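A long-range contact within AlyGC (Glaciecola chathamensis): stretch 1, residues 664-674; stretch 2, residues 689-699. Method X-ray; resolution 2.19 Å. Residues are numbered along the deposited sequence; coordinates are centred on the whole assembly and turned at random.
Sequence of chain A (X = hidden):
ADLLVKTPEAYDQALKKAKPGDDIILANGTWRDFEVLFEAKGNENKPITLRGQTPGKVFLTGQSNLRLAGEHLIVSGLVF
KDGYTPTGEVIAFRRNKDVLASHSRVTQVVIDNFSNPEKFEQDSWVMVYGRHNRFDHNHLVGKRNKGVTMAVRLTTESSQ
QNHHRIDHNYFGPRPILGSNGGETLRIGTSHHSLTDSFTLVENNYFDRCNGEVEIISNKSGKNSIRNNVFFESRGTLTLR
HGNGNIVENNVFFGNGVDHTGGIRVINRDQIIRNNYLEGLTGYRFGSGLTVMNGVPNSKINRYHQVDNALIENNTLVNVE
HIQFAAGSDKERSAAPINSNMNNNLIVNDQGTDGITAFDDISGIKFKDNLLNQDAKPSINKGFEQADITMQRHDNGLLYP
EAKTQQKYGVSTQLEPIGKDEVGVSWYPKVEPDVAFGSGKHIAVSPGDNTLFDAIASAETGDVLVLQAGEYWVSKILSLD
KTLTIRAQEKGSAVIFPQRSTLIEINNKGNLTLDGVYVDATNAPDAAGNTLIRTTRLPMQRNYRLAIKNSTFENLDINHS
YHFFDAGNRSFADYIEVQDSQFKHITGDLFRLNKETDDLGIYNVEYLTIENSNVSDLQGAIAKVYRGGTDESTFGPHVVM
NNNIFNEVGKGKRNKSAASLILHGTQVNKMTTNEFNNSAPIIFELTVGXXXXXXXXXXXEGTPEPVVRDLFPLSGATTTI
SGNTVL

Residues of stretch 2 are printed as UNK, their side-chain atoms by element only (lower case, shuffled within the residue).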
# COMPACT_ATOMS: atom_id res chain seq x y z
N GLY A 664 13.36 15.77 -7.31
CA GLY A 664 13.91 14.81 -8.23
C GLY A 664 13.26 14.77 -9.60
O GLY A 664 13.46 13.80 -10.32
N THR A 665 12.48 15.79 -9.97
CA THR A 665 11.97 15.86 -11.34
C THR A 665 13.07 16.33 -12.29
O THR A 665 13.82 17.26 -11.99
CB THR A 665 10.78 16.79 -11.43
OG1 THR A 665 11.14 18.07 -10.91
CG2 THR A 665 9.65 16.24 -10.60
N GLN A 666 13.16 15.67 -13.43
CA GLN A 666 14.29 15.79 -14.33
C GLN A 666 14.09 16.84 -15.41
O GLN A 666 15.06 17.39 -15.93
CB GLN A 666 14.56 14.43 -14.97
CG GLN A 666 14.65 13.31 -13.92
CD GLN A 666 15.54 12.18 -14.34
OE1 GLN A 666 16.66 12.40 -14.82
NE2 GLN A 666 15.06 10.95 -14.17
N VAL A 667 12.84 17.14 -15.77
CA VAL A 667 12.52 18.20 -16.72
C VAL A 667 11.39 19.03 -16.12
O VAL A 667 10.30 18.51 -15.86
CB VAL A 667 12.12 17.64 -18.09
CG1 VAL A 667 11.62 18.77 -18.98
CG2 VAL A 667 13.30 16.90 -18.74
N ASN A 668 11.65 20.32 -15.92
CA ASN A 668 10.67 21.22 -15.32
C ASN A 668 10.52 22.45 -16.21
O ASN A 668 11.51 23.13 -16.49
CB ASN A 668 11.10 21.64 -13.92
CG ASN A 668 11.39 20.46 -13.03
OD1 ASN A 668 10.47 19.80 -12.57
ND2 ASN A 668 12.66 20.20 -12.76
N LYS A 669 9.29 22.73 -16.63
CA LYS A 669 9.00 23.88 -17.49
C LYS A 669 7.74 24.56 -16.99
O LYS A 669 6.64 24.01 -17.12
CB LYS A 669 8.86 23.44 -18.95
CG LYS A 669 8.47 24.55 -19.92
CD LYS A 669 8.48 24.05 -21.38
CE LYS A 669 7.59 24.90 -22.29
NZ LYS A 669 6.80 24.06 -23.28
N MET A 670 7.88 25.76 -16.42
CA MET A 670 6.74 26.56 -15.97
C MET A 670 6.76 27.90 -16.69
O MET A 670 7.68 28.70 -16.48
CB MET A 670 6.76 26.77 -14.46
CG MET A 670 6.03 25.72 -13.62
SD MET A 670 6.86 24.12 -13.57
CE MET A 670 8.51 24.62 -13.29
N THR A 671 5.73 28.16 -17.49
CA THR A 671 5.75 29.22 -18.49
C THR A 671 4.41 29.93 -18.53
O THR A 671 3.37 29.29 -18.60
CB THR A 671 6.09 28.60 -19.86
OG1 THR A 671 7.49 28.73 -20.12
CG2 THR A 671 5.29 29.18 -20.99
N THR A 672 4.43 31.26 -18.44
CA THR A 672 3.26 32.09 -18.74
C THR A 672 2.10 31.78 -17.79
O THR A 672 0.93 31.79 -18.19
CB THR A 672 2.84 31.92 -20.20
OG1 THR A 672 4.00 31.90 -21.03
CG2 THR A 672 1.96 33.06 -20.66
N ASN A 673 2.41 31.50 -16.54
CA ASN A 673 1.37 31.27 -15.54
C ASN A 673 1.19 32.52 -14.69
O ASN A 673 2.03 33.41 -14.67
CB ASN A 673 1.73 30.09 -14.62
CG ASN A 673 2.06 28.81 -15.38
OD1 ASN A 673 1.17 28.13 -15.87
ND2 ASN A 673 3.34 28.48 -15.44
N GLU A 674 0.06 32.57 -13.99
CA GLU A 674 -0.15 33.52 -12.90
C GLU A 674 -0.29 32.76 -11.59
O GLU A 674 -1.13 31.86 -11.47
CB GLU A 674 -1.41 34.37 -13.13
CG GLU A 674 -1.47 35.10 -14.46
CD GLU A 674 -2.79 35.86 -14.64
OE1 GLU A 674 -3.50 36.08 -13.62
OE2 GLU A 674 -3.12 36.22 -15.79
N UNK A 689 21.74 16.11 -13.35
CA UNK A 689 21.73 17.38 -14.05
C UNK A 689 20.33 17.73 -14.60
O UNK A 689 20.16 17.87 -15.80
o UNK A 689 26.14 17.89 -15.82
o UNK A 689 25.20 16.09 -16.58
c UNK A 689 22.77 17.40 -15.16
c UNK A 689 25.25 17.03 -15.77
c UNK A 689 24.20 17.12 -14.66
N UNK A 690 19.33 17.85 -13.73
CA UNK A 690 17.99 18.17 -14.21
C UNK A 690 17.94 19.54 -14.85
O UNK A 690 18.75 20.42 -14.55
c UNK A 690 19.40 17.86 -12.27
c UNK A 690 18.07 18.46 -11.86
c UNK A 690 17.13 18.13 -12.95
N UNK A 691 16.96 19.73 -15.73
CA UNK A 691 16.78 20.94 -16.51
C UNK A 691 15.48 21.62 -16.08
O UNK A 691 14.41 21.02 -16.16
c UNK A 691 19.15 19.02 -20.55
n UNK A 691 19.97 18.05 -19.76
c UNK A 691 17.79 19.33 -19.92
c UNK A 691 17.95 19.81 -18.48
c UNK A 691 16.75 20.61 -18.00
N UNK A 692 15.59 22.88 -15.64
CA UNK A 692 14.47 23.65 -15.13
C UNK A 692 14.40 25.01 -15.83
O UNK A 692 15.42 25.70 -15.93
c UNK A 692 13.47 24.69 -13.07
o UNK A 692 14.65 22.60 -12.96
c UNK A 692 14.62 23.87 -13.62
N UNK A 693 13.20 25.38 -16.30
CA UNK A 693 12.94 26.67 -16.94
C UNK A 693 11.66 27.25 -16.37
O UNK A 693 10.58 26.70 -16.58
c UNK A 693 14.14 23.84 -19.69
c UNK A 693 14.93 22.87 -20.28
n UNK A 693 16.11 26.79 -20.01
c UNK A 693 15.88 25.44 -20.19
c UNK A 693 15.03 27.34 -19.37
c UNK A 693 14.62 25.15 -19.63
c UNK A 693 16.18 23.19 -20.82
c UNK A 693 14.09 26.38 -19.12
c UNK A 693 12.81 26.55 -18.45
c UNK A 693 16.68 24.47 -20.78
N UNK A 694 11.77 28.38 -15.67
CA UNK A 694 10.63 29.07 -15.08
C UNK A 694 10.68 30.50 -15.59
O UNK A 694 11.39 31.34 -15.02
c UNK A 694 9.46 29.78 -12.99
c UNK A 694 10.66 27.58 -13.06
c UNK A 694 10.65 29.02 -13.55
N UNK A 695 9.95 30.78 -16.66
CA UNK A 695 10.02 32.07 -17.33
C UNK A 695 8.63 32.56 -17.69
O UNK A 695 7.71 31.77 -17.92
c UNK A 695 10.88 31.99 -18.61
o UNK A 695 10.26 31.11 -19.55
c UNK A 695 12.29 31.49 -18.29
N UNK A 696 8.49 33.88 -17.74
CA UNK A 696 7.25 34.48 -18.21
C UNK A 696 6.09 34.42 -17.25
O UNK A 696 4.96 34.67 -17.65
N UNK A 697 6.34 34.12 -15.98
CA UNK A 697 5.25 33.99 -15.02
C UNK A 697 5.02 35.29 -14.25
O UNK A 697 5.90 36.15 -14.15
n UNK A 697 7.12 31.23 -14.98
c UNK A 697 5.52 32.84 -14.04
o UNK A 697 4.90 30.77 -15.09
c UNK A 697 5.82 31.51 -14.74
N UNK A 698 3.82 35.42 -13.69
CA UNK A 698 3.51 36.49 -12.75
C UNK A 698 3.35 35.89 -11.37
O UNK A 698 2.51 35.00 -11.16
c UNK A 698 1.88 38.25 -12.10
c UNK A 698 2.24 37.25 -13.16
c UNK A 698 2.43 37.93 -14.51
N UNK A 699 4.13 36.38 -10.41
CA UNK A 699 3.99 35.98 -9.01
C UNK A 699 3.50 37.19 -8.21
O UNK A 699 4.28 37.93 -7.62
c UNK A 699 6.91 34.37 -10.09
c UNK A 699 6.83 32.03 -10.56
c UNK A 699 7.40 33.26 -10.76
c UNK A 699 5.34 35.45 -8.46
c UNK A 699 5.31 33.00 -8.99
c UNK A 699 5.79 31.90 -9.67
c UNK A 699 5.87 34.25 -9.19

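Position 689 has three carbons in a row, the third carrying two oxygens. That carboxylate, one methylene further out than aspartate's, identifies Glu-689; its CA-to-CB bond points away and it makes no contact with stretch 1.

Position 690 has three carbons closing a ring onto the backbone N, which defines Pro-690. Its CB lies 3.6 Å from Thr-665 O, and without an amide hydrogen its N cannot donate to the neighbouring strand.

Position 691 carries four carbons in a row ending in nitrogen, the signature of Lys-691. Its end leads away from stretch 1, and its hydrogen bonds to that stretch are made by the backbone: Lys-691 N donates to Gln-666 O (3.0 Å, 173°), and Asn-668 N donates to Lys-691 O (2.9 Å).

Position 692 has one carbon bearing an oxygen and a carbon. This beta-branched hydroxyl side chain is Thr-692, and Asn-668 ND2 donates to Thr-692 OG1 at 3.1 Å. The asparagine is held from its own side too, since Thr-665 OG1 donates to Asn-668 OD1 over a very short 2.5 Å.

At position 693, one carbon leads to fused five- and six-membered rings holding eight carbons and one nitrogen. Only an indole fits: Trp-693. Its N donates to Asn-668 O (2.8 Å), and its O accepts from Met-670 N (2.9 Å).

Position 694 has three carbons, one carrying the other two, hence Val-694. Its CG2 packs 3.7 Å from Met-670 CE, an apolar contact on the buried face shared with Asn-668 and Thr-692.

Position 695 again shows a carbon carrying one oxygen and one carbon, giving Thr-695. Its OG1 is 3.7 Å from Thr-671 OG1. Thr-695 N donates to Met-670 O (3.1 Å), whereas the bond from Thr-672 N to Thr-695 O is weak at 3.4 Å.

Position 696 has no side-chain atoms and is Gly-696. Its phi of 75° favours glycine, and an ideal CB would fall 3.7 Å from Thr-672 N.

Position 697 has two carbons, the second carrying one oxygen and one nitrogen: the short amide of Asn-697. Asn-697 ND2 donates to Met-670 O (3.0 Å, 174°), while Asn-697 OD1 accepts from Asn-673 N (3.0 Å) and Asn-673 ND2 (2.8 Å).

Position 698 repeats the three-carbon fork and is Val-698; its N donates to Asn-673 O at 2.9 Å.

Position 699 has one carbon and a six-carbon ring, Phe-699, with no contact to stretch 1.

The contact is a parallel strand pairing, with axes 4.7 Å apart at closest approach and inclined by 5°. From 667 to 671 each residue pairs with the one 24 positions later, and successive side chains alternate between faces. CA-H...O contacts accompany the backbone bonds, as between Val-694 CA and Met-670 O (3.3 Å). Where regular pairing lapses after Thr-671, the amide of Asn-697 bridges the turn, and pairing resumes at Glu-674 and Val-698. Altogether 682 Å² is buried.

Stretch 2, residues 689-699: EPKTWVTGNVF
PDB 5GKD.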